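Local coordinates for putative sugar ABC transport system, substrate-binding protein (Bordetella parapertussis, PDB 5IX8) that probably binds a sugar in the periplasm, as the solute receptor of an ABC transport system, at residues A65-F70 / A93-S98; A189-L194 / I213-A218; V262-R267 / M274-K279. All blocks are in the same frame, centred on the assembly; numbering follows the deposited sequence. Where two conformers were deposited one is given.

Interaction 1. Residues A65-F70 / A93-S98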
loop_
_atom_site.group_PDB
_atom_site.type_symbol
_atom_site.label_atom_id
_atom_site.label_comp_id
_atom_site.label_asym_id
_atom_site.label_seq_id
_atom_site.Cartn_x
_atom_site.Cartn_y
_atom_site.Cartn_z
ATOM N N ALA A 65 -7.210 -12.217 -16.647
ATOM C CA ALA A 65 -7.915 -13.493 -16.691
ATOM C C ALA A 65 -8.722 -13.705 -15.422
ATOM O O ALA A 65 -9.840 -14.245 -15.467
ATOM C CB ALA A 65 -6.924 -14.636 -16.909
ATOM N N GLN A 66 -8.172 -13.283 -14.282
ATOM C CA GLN A 66 -8.891 -13.430 -13.021
ATOM C C GLN A 66 -10.145 -12.570 -13.009
ATOM O O GLN A 66 -11.203 -13.017 -12.556
ATOM C CB GLN A 66 -7.979 -13.075 -11.844
ATOM C CG GLN A 66 -6.908 -14.154 -11.629
ATOM C CD GLN A 66 -5.719 -13.651 -10.871
ATOM O OE1 GLN A 66 -5.668 -12.475 -10.489
ATOM N NE2 GLN A 66 -4.736 -14.540 -10.646
ATOM N N LEU A 67 -10.045 -11.331 -13.484
ATOM C CA LEU A 67 -11.216 -10.462 -13.519
ATOM C C LEU A 67 -12.276 -11.028 -14.460
ATOM O O LEU A 67 -13.466 -11.006 -14.153
ATOM C CB LEU A 67 -10.793 -9.058 -13.949
ATOM C CG LEU A 67 -9.936 -8.349 -12.885
ATOM C CD1 LEU A 67 -9.147 -7.150 -13.464
ATOM C CD2 LEU A 67 -10.816 -7.886 -11.728
ATOM N N GLN A 68 -11.847 -11.584 -15.595
ATOM C CA GLN A 68 -12.791 -12.231 -16.497
ATOM C C GLN A 68 -13.485 -13.414 -15.842
ATOM O O GLN A 68 -14.696 -13.606 -16.024
ATOM C CB GLN A 68 -12.059 -12.656 -17.763
ATOM C CG GLN A 68 -11.756 -11.450 -18.629
ATOM C CD GLN A 68 -13.029 -10.878 -19.221
ATOM O OE1 GLN A 68 -13.950 -11.635 -19.600
ATOM N NE2 GLN A 68 -13.110 -9.539 -19.287
ATOM N N SER A 69 -12.760 -14.202 -15.050
ATOM C CA SER A 69 -13.404 -15.342 -14.403
ATOM C C SER A 69 -14.425 -14.901 -13.357
ATOM O O SER A 69 -15.385 -15.639 -13.074
ATOM C CB SER A 69 -12.363 -16.252 -13.766
ATOM O OG SER A 69 -11.831 -15.641 -12.614
ATOM N N PHE A 70 -14.246 -13.713 -12.770
ATOM C CA PHE A 70 -15.261 -13.206 -11.847
ATOM C C PHE A 70 -16.597 -12.998 -12.556
ATOM O O PHE A 70 -17.659 -13.119 -11.932
ATOM C CB PHE A 70 -14.808 -11.890 -11.211
ATOM C CG PHE A 70 -13.574 -11.997 -10.328
ATOM C CD1 PHE A 70 -13.059 -13.225 -9.915
ATOM C CD2 PHE A 70 -12.942 -10.836 -9.892
ATOM C CE1 PHE A 70 -11.931 -13.285 -9.098
ATOM C CE2 PHE A 70 -11.835 -10.890 -9.067
ATOM C CZ PHE A 70 -11.310 -12.118 -8.686
ATOM N N ALA A 93 -13.978 -1.725 -17.905
ATOM C CA ALA A 93 -15.124 -1.345 -18.711
ATOM C C ALA A 93 -15.955 -2.564 -19.091
ATOM O O ALA A 93 -17.192 -2.510 -19.092
ATOM C CB ALA A 93 -14.627 -0.621 -19.954
ATOM N N ASP A 94 -15.288 -3.670 -19.409
ATOM C CA ASP A 94 -15.981 -4.901 -19.774
ATOM C C ASP A 94 -16.764 -5.475 -18.600
ATOM O O ASP A 94 -17.910 -5.923 -18.759
ATOM C CB ASP A 94 -14.957 -5.913 -20.272
ATOM C CG ASP A 94 -15.586 -7.235 -20.651
ATOM O OD1 ASP A 94 -16.626 -7.231 -21.348
ATOM O OD2 ASP A 94 -15.035 -8.280 -20.278
ATOM N N LEU A 95 -16.164 -5.474 -17.406
ATOM C CA LEU A 95 -16.917 -5.913 -16.237
ATOM C C LEU A 95 -18.132 -5.026 -16.011
ATOM O O LEU A 95 -19.229 -5.528 -15.741
ATOM C CB LEU A 95 -16.010 -5.934 -15.011
ATOM C CG LEU A 95 -15.369 -7.302 -14.759
ATOM C CD1 LEU A 95 -14.683 -7.889 -15.968
ATOM C CD2 LEU A 95 -14.376 -7.142 -13.590
ATOM N N ALA A 96 -17.965 -3.702 -16.148
ATOM C CA ALA A 96 -19.085 -2.798 -15.897
ATOM C C ALA A 96 -20.225 -3.040 -16.880
ATOM O O ALA A 96 -21.398 -2.915 -16.507
ATOM C CB ALA A 96 -18.624 -1.337 -15.957
ATOM N N ARG A 97 -19.909 -3.381 -18.143
ATOM C CA ARG A 97 -20.985 -3.658 -19.082
ATOM C C ARG A 97 -21.764 -4.890 -18.670
ATOM O O ARG A 97 -22.927 -5.021 -19.052
ATOM C CB ARG A 97 -20.443 -3.828 -20.512
ATOM C CG ARG A 97 -19.898 -2.520 -21.120
ATOM C CD ARG A 97 -19.605 -2.652 -22.621
ATOM N NE ARG A 97 -18.540 -3.618 -22.895
ATOM C CZ ARG A 97 -17.239 -3.318 -22.983
ATOM N NH1 ARG A 97 -16.360 -4.273 -23.248
ATOM N NH2 ARG A 97 -16.811 -2.079 -22.801
ATOM N N SER A 98 -21.153 -5.778 -17.886
ATOM C CA SER A 98 -21.820 -6.959 -17.354
ATOM C C SER A 98 -22.470 -6.714 -15.999
ATOM O O SER A 98 -22.883 -7.678 -15.337
ATOM C CB SER A 98 -20.828 -8.110 -17.238
ATOM O OG SER A 98 -20.472 -8.582 -18.529
#

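Interaction 2. Residues A189-L194 / I213-A218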
loop_
_atom_site.group_PDB
_atom_site.type_symbol
_atom_site.label_atom_id
_atom_site.label_comp_id
_atom_site.label_asym_id
_atom_site.label_seq_id
_atom_site.Cartn_x
_atom_site.Cartn_y
_atom_site.Cartn_z
ATOM N N ALA A 189 20.384 -5.579 -3.390
ATOM C CA ALA A 189 21.351 -5.314 -4.444
ATOM C C ALA A 189 21.413 -3.823 -4.743
ATOM O O ALA A 189 22.498 -3.251 -4.943
ATOM C CB ALA A 189 20.995 -6.124 -5.696
ATOM N N GLN A 190 20.256 -3.178 -4.796
ATOM C CA GLN A 190 20.291 -1.756 -5.116
ATOM C C GLN A 190 20.949 -0.958 -4.002
ATOM O O GLN A 190 21.683 0.004 -4.279
ATOM C CB GLN A 190 18.890 -1.230 -5.397
ATOM C CG GLN A 190 18.304 -1.813 -6.687
ATOM C CD GLN A 190 16.946 -1.264 -7.003
ATOM O OE1 GLN A 190 16.633 -0.058 -6.766
ATOM N NE2 GLN A 190 16.111 -2.129 -7.580
ATOM N N THR A 191 20.695 -1.320 -2.743
ATOM C CA THR A 191 21.263 -0.524 -1.662
ATOM C C THR A 191 22.744 -0.815 -1.529
ATOM O O THR A 191 23.544 0.095 -1.248
ATOM C CB THR A 191 20.526 -0.791 -0.343
ATOM O OG1 THR A 191 19.129 -0.549 -0.545
ATOM C CG2 THR A 191 21.039 0.162 0.758
ATOM N N GLN A 192 23.140 -2.063 -1.758
ATOM C CA GLN A 192 24.566 -2.366 -1.703
ATOM C C GLN A 192 25.334 -1.543 -2.737
ATOM O O GLN A 192 26.404 -0.980 -2.449
ATOM C CB GLN A 192 24.765 -3.864 -1.936
ATOM C CG GLN A 192 26.185 -4.321 -1.851
ATOM C CD GLN A 192 26.248 -5.782 -1.477
ATOM O OE1 GLN A 192 25.981 -6.655 -2.304
ATOM N NE2 GLN A 192 26.542 -6.055 -0.211
ATOM N N ASP A 193 24.793 -1.466 -3.949
ATOM C CA ASP A 193 25.402 -0.670 -5.001
ATOM C C ASP A 193 25.425 0.816 -4.633
ATOM O O ASP A 193 26.467 1.487 -4.752
ATOM C CB ASP A 193 24.590 -0.929 -6.266
ATOM C CG ASP A 193 25.078 -0.174 -7.440
ATOM O OD1 ASP A 193 26.126 -0.555 -7.987
ATOM O OD2 ASP A 193 24.379 0.778 -7.843
ATOM N N LEU A 194 24.291 1.348 -4.143
ATOM C CA LEU A 194 24.259 2.783 -3.855
ATOM C C LEU A 194 25.067 3.154 -2.615
ATOM O O LEU A 194 25.628 4.261 -2.584
ATOM C CB LEU A 194 22.815 3.291 -3.737
ATOM C CG LEU A 194 22.177 3.373 -5.134
ATOM C CD1 LEU A 194 20.626 3.282 -5.039
ATOM C CD2 LEU A 194 22.644 4.639 -5.875
ATOM N N ILE A 213 13.745 -3.757 4.192
ATOM C CA ILE A 213 14.470 -4.909 4.747
ATOM C C ILE A 213 15.762 -5.145 3.975
ATOM O O ILE A 213 16.822 -5.395 4.561
ATOM C CB ILE A 213 13.595 -6.182 4.723
ATOM C CG1 ILE A 213 12.281 -5.985 5.496
ATOM C CG2 ILE A 213 14.390 -7.437 5.257
ATOM C CD1 ILE A 213 12.445 -5.885 6.969
ATOM N N GLY A 214 15.685 -5.104 2.644
ATOM C CA GLY A 214 16.890 -5.321 1.858
ATOM C C GLY A 214 17.922 -4.238 2.116
ATOM O O GLY A 214 19.126 -4.515 2.182
ATOM N N ALA A 215 17.461 -2.991 2.276
ATOM C CA ALA A 215 18.391 -1.907 2.570
ATOM C C ALA A 215 19.100 -2.153 3.898
ATOM O O ALA A 215 20.318 -1.949 4.010
ATOM C CB ALA A 215 17.658 -0.558 2.580
ATOM N N VAL A 216 18.355 -2.606 4.910
ATOM C CA VAL A 216 18.959 -2.918 6.203
ATOM C C VAL A 216 19.964 -4.054 6.064
ATOM O O VAL A 216 21.050 -4.006 6.659
ATOM C CB VAL A 216 17.867 -3.238 7.241
ATOM C CG1 VAL A 216 18.456 -3.870 8.524
ATOM C CG2 VAL A 216 17.086 -1.973 7.597
ATOM N N ARG A 217 19.650 -5.085 5.258
ATOM C CA ARG A 217 20.632 -6.167 5.080
ATOM C C ARG A 217 21.906 -5.626 4.452
ATOM O O ARG A 217 23.011 -6.005 4.852
ATOM C CB ARG A 217 20.113 -7.314 4.196
ATOM C CG ARG A 217 18.939 -8.143 4.723
ATOM C CD ARG A 217 18.668 -9.358 3.772
ATOM N NE ARG A 217 19.593 -10.484 3.933
ATOM C CZ ARG A 217 19.812 -11.448 3.023
ATOM N NH1 ARG A 217 19.230 -11.400 1.848
ATOM N NH2 ARG A 217 20.662 -12.465 3.275
ATOM N N ALA A 218 21.765 -4.748 3.455
ATOM C CA ALA A 218 22.934 -4.151 2.807
ATOM C C ALA A 218 23.732 -3.298 3.780
ATOM O O ALA A 218 24.971 -3.339 3.774
ATOM C CB ALA A 218 22.517 -3.314 1.589
HETATM O O HOH W 1 26.319 -3.623 1.370
#

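Interaction 3. Residues V262-R267 / M274-K279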
loop_
_atom_site.group_PDB
_atom_site.type_symbol
_atom_site.label_atom_id
_atom_site.label_comp_id
_atom_site.label_asym_id
_atom_site.label_seq_id
_atom_site.Cartn_x
_atom_site.Cartn_y
_atom_site.Cartn_z
ATOM N N VAL A 262 -15.657 -3.541 2.286
ATOM C CA VAL A 262 -16.909 -4.273 2.486
ATOM C C VAL A 262 -18.034 -3.325 2.898
ATOM O O VAL A 262 -19.166 -3.396 2.377
ATOM C CB VAL A 262 -16.705 -5.393 3.522
ATOM C CG1 VAL A 262 -18.039 -6.038 3.912
ATOM C CG2 VAL A 262 -15.744 -6.431 2.953
ATOM N N GLN A 263 -17.755 -2.434 3.862
ATOM C CA GLN A 263 -18.820 -1.554 4.347
ATOM C C GLN A 263 -19.275 -0.569 3.270
ATOM O O GLN A 263 -20.469 -0.223 3.199
ATOM C CB GLN A 263 -18.360 -0.810 5.605
ATOM C CG GLN A 263 -18.232 -1.768 6.805
ATOM C CD GLN A 263 -19.594 -2.297 7.231
ATOM O OE1 GLN A 263 -20.604 -1.639 7.019
ATOM N NE2 GLN A 263 -19.632 -3.497 7.807
ATOM N N TYR A 264 -18.342 -0.103 2.432
ATOM C CA TYR A 264 -18.705 0.785 1.331
ATOM C C TYR A 264 -19.486 0.032 0.264
ATOM O O TYR A 264 -20.468 0.567 -0.296
ATOM C CB TYR A 264 -17.447 1.418 0.700
ATOM C CG TYR A 264 -16.868 2.634 1.409
ATOM C CD1 TYR A 264 -16.492 2.582 2.762
ATOM C CD2 TYR A 264 -16.695 3.835 0.713
ATOM C CE1 TYR A 264 -15.984 3.695 3.396
ATOM C CE2 TYR A 264 -16.169 4.974 1.335
ATOM C CZ TYR A 264 -15.821 4.900 2.670
ATOM O OH TYR A 264 -15.303 6.017 3.286
ATOM N N ALA A 265 -19.052 -1.205 -0.046
ATOM C CA ALA A 265 -19.734 -1.989 -1.083
ATOM C C ALA A 265 -21.190 -2.274 -0.704
ATOM O O ALA A 265 -22.082 -2.224 -1.574
ATOM C CB ALA A 265 -18.989 -3.304 -1.352
ATOM N N ILE A 266 -21.459 -2.594 0.574
ATOM C CA ILE A 266 -22.848 -2.876 0.963
ATOM C C ILE A 266 -23.713 -1.660 0.714
ATOM O O ILE A 266 -24.839 -1.765 0.190
ATOM C CB ILE A 266 -22.938 -3.297 2.439
ATOM C CG1 ILE A 266 -22.232 -4.627 2.680
ATOM C CG2 ILE A 266 -24.398 -3.420 2.876
ATOM C CD1 ILE A 266 -21.965 -4.910 4.163
ATOM N N ARG A 267 -23.202 -0.486 1.084
ATOM C CA ARG A 267 -23.956 0.745 0.895
ATOM C C ARG A 267 -24.172 1.026 -0.576
ATOM O O ARG A 267 -25.284 1.378 -0.993
ATOM C CB ARG A 267 -23.221 1.895 1.592
ATOM C CG ARG A 267 -23.386 1.766 3.109
ATOM C CD ARG A 267 -22.417 2.700 3.805
ATOM N NE ARG A 267 -22.749 2.787 5.228
ATOM C CZ ARG A 267 -22.340 1.918 6.137
ATOM N NH1 ARG A 267 -21.519 0.906 5.810
ATOM N NH2 ARG A 267 -22.732 2.098 7.377
HETATM N N MSE A 274 -23.334 6.945 0.991
HETATM C CA MSE A 274 -21.946 6.488 1.068
HETATM C C MSE A 274 -21.213 7.157 2.193
HETATM O O MSE A 274 -21.499 8.305 2.518
HETATM C CB MSE A 274 -21.209 6.774 -0.241
HETATM C CG MSE A 274 -21.831 6.055 -1.391
HETATM SE SE MSE A 274 -21.655 4.151 -1.286
HETATM C CE MSE A 274 -19.760 3.962 -1.630
ATOM N N PRO A 275 -20.237 6.460 2.764
ATOM C CA PRO A 275 -19.334 7.101 3.702
ATOM C C PRO A 275 -18.390 8.022 2.939
ATOM O O PRO A 275 -18.534 8.185 1.707
ATOM C CB PRO A 275 -18.615 5.905 4.370
ATOM C CG PRO A 275 -19.303 4.643 3.843
ATOM C CD PRO A 275 -19.848 5.068 2.501
ATOM N N PRO A 276 -17.422 8.657 3.612
ATOM C CA PRO A 276 -16.670 9.743 2.948
ATOM C C PRO A 276 -15.912 9.279 1.709
ATOM O O PRO A 276 -15.261 8.231 1.696
ATOM C CB PRO A 276 -15.715 10.231 4.043
ATOM C CG PRO A 276 -16.358 9.790 5.327
ATOM C CD PRO A 276 -17.025 8.504 5.029
ATOM N N LEU A 277 -15.984 10.099 0.662
ATOM C CA LEU A 277 -15.193 9.869 -0.540
ATOM C C LEU A 277 -14.594 11.180 -1.008
ATOM O O LEU A 277 -15.319 12.156 -1.220
ATOM C CB LEU A 277 -16.027 9.238 -1.670
ATOM C CG LEU A 277 -16.514 7.794 -1.463
ATOM C CD1 LEU A 277 -17.692 7.513 -2.375
ATOM C CD2 LEU A 277 -15.323 6.820 -1.722
ATOM N N ASP A 278 -13.277 11.196 -1.161
ATOM C CA ASP A 278 -12.617 12.303 -1.838
ATOM C C ASP A 278 -12.929 12.318 -3.346
ATOM O O ASP A 278 -13.243 11.295 -3.969
ATOM C CB ASP A 278 -11.099 12.223 -1.668
ATOM C CG ASP A 278 -10.637 12.630 -0.290
ATOM O OD1 ASP A 278 -11.451 13.131 0.509
ATOM O OD2 ASP A 278 -9.427 12.475 -0.014
ATOM N N LYS A 279 -12.808 13.504 -3.936
ATOM C CA LYS A 279 -12.992 13.649 -5.379
ATOM C C LYS A 279 -11.849 12.992 -6.141
ATOM O O LYS A 279 -10.747 12.862 -5.614
ATOM C CB LYS A 279 -13.047 15.124 -5.755
ATOM C CG LYS A 279 -14.242 15.801 -5.121
ATOM C CD LYS A 279 -14.225 17.299 -5.342
ATOM C CE LYS A 279 -14.296 17.658 -6.788
ATOM N NZ LYS A 279 -14.424 19.136 -6.830
#

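Interaction 1. Residues A65-F70 / A93-S98
Leu67 and Leu95 meet nearly at right angles between two parallel helices, 60-73 and 89-97, in one lobe of a type I periplasmic binding protein fold. Each helix belongs to a beta-alpha-beta crossover: the first leads into strand 77-80 and the second leaves it, so both lie on the same face of the sheet. The short segments run almost exactly alongside one another, with axes 10.2 Å apart, a spacing that only side chains can bridge.

On the sheet side, Leu95 reaches across with its forked end. Its CD2 comes within 4.1 Å of Leu67 CB, while its CD1 lies 3.8 Å from Leu67 O, so the methyl pair leans on backbone as well as on side chain. Both leucines also rest on Ala78 of strand 77-80, and this makes the apolar part of the contact a three-way junction of two helices and the sheet beneath them.

Away from the sheet the contact is polar. Gln68 folds at chi2 (-69°) and brings its amide up to Asp94, whose CG stands anti to the backbone N (chi1 179°). Gln68 NE2 donates to Asp94 OD2; the modelled separation of 2.5 Å is short for such a pair and its exact value is doubtful, although the bond is nearly straight. The carboxylate is shared further. Asp94 OD2 also forms a salt bridge with Lys71, and Asp94 OD1 makes a long salt bridge, 3.5 Å, with Arg97 NH1 one helical turn on. Two positive groups and an amide thus surround one carboxylate, which would probably stabilise its charge. The Gln68 amide and the Asp94 carboxylate are almost coplanar, 9° apart, and Asp94 OD2 sits in the amide plane, met nearly along its own C-O bond by NE2.

Interaction 2. Residues A189-L194 / I213-A218
Thr191 and Ala218 bury the largest areas where helices 184-197 and 209-221 pack together, with Ala215 next. Strand 201-205 connects the two helices, which belong to the other alpha/beta lobe of the binding protein. The short axes cross at -43° and approach to 7.9 Å, close for a helix pair, because two of the three main side chains are single methyl groups. The backbones come near enough for Gln192 CA and Ala218 CA to lie 5.1 Å apart.

Ala218 points its methyl at the facing helix. Its CB lies 3.7 Å from Thr191 CB and 3.6 Å from Gln192 N, and it also touches Met188 and Leu195. These four residues follow the i, i+3, i+4, i+7 spacing of a helix surface, so Ala218 is a knob set in the hole between them.

Thr191 answers with its whole branch point. OG1 stands beside its own backbone N (chi1 -55°) and comes 3.5 Å from Ala215 CB, whereas CG2 approaches Ala215 CA at 3.8 Å. Both branches lie on the same side of Ala215, OG1 against CA and CB and CG2 against CA. The hydroxyl has its polar partner within its own helix, the carbonyl of Gly187 one turn earlier, and can present its flank to a methyl group without losing a hydrogen bond.

At the margin, in one of two deposited Gln192 conformers, a water accepts from Gln192 NE2 and donates to Ala218 O at 2.8 Å; in this conformer the amide nitrogen also bonds Gln221 OE1, so both links are tentative. The chemistry is thus that of small apolar surfaces: the helices are held by close van der Waals fit, the threonine's polarity is met internally, and the segments share no direct hydrogen bond.

Interaction 3. Residues V262-R267 / M274-K279
Pro275 puts its CG over one face of the Tyr264 ring, its own ring tilted against it, and this CH-pi contact is the tight part of the packing between helix 254-270 and the irregular chain that follows it. Pro275 CG sits 3.6 Å from the ring centroid, 15° off the normal, and Pro275 CB closes to 3.4 Å from Tyr264 CZ. The ring is pinned at its far end too: Tyr264 OH donates to Pro276 O at 2.7 Å, arriving in the carbonyl plane on a lone pair. Leu277 adds a methyl at the ring's edge, with CD2 3.7 Å from Tyr264 CE2. Face, edge and hydroxyl are therefore all engaged by three consecutive residues, which restrains the ring's rotation and position. Buried Arg267 also presses on the proline, running extended with its CD 3.7 Å from Pro275 CG. Its guanidinium is held by other partners: NH1 donates to both Gln263 O and Gln263 OE1, and NH2 to the carbonyl of Glu8.

The other side is looser and more open. Met274, a selenomethionine, curls back through bends at chi2 and chi3 so that its CE lies 3.9 Å from Tyr264 CD2, while SE stands 4.0 Å from Arg267 CB. The Pro276 ring is exposed, and from Asp278 on the chain leaves the helix.

Beyond the two segments, Phe289 of strand 288-290 touches both Tyr264 and Pro276, and Asp278 makes backbone hydrogen bonds with His288. Val7 of the N-terminal loop borders Pro275 and Arg267, while Val262 packs on Ile37 and Glu40 of helix 28-43.

Interactions 1 and 3 belong to the same lobe, with centres 21 Å apart and nearest atoms about 13 Å apart; interaction 1 packs helices beside strand 77-80, whereas interaction 3 fastens the chain after helix 254-270 near strand 288-290 at the edge of that sheet. Interaction 2 lies in the other lobe, its centre 40 Å from each of theirs and on the opposite side of the chain's centre. None touches another. In this family the sugar is bound in the cleft between lobes; all three contacts, centred 19 to 24 Å from the chain's centre, are helix or loop packing within single lobes.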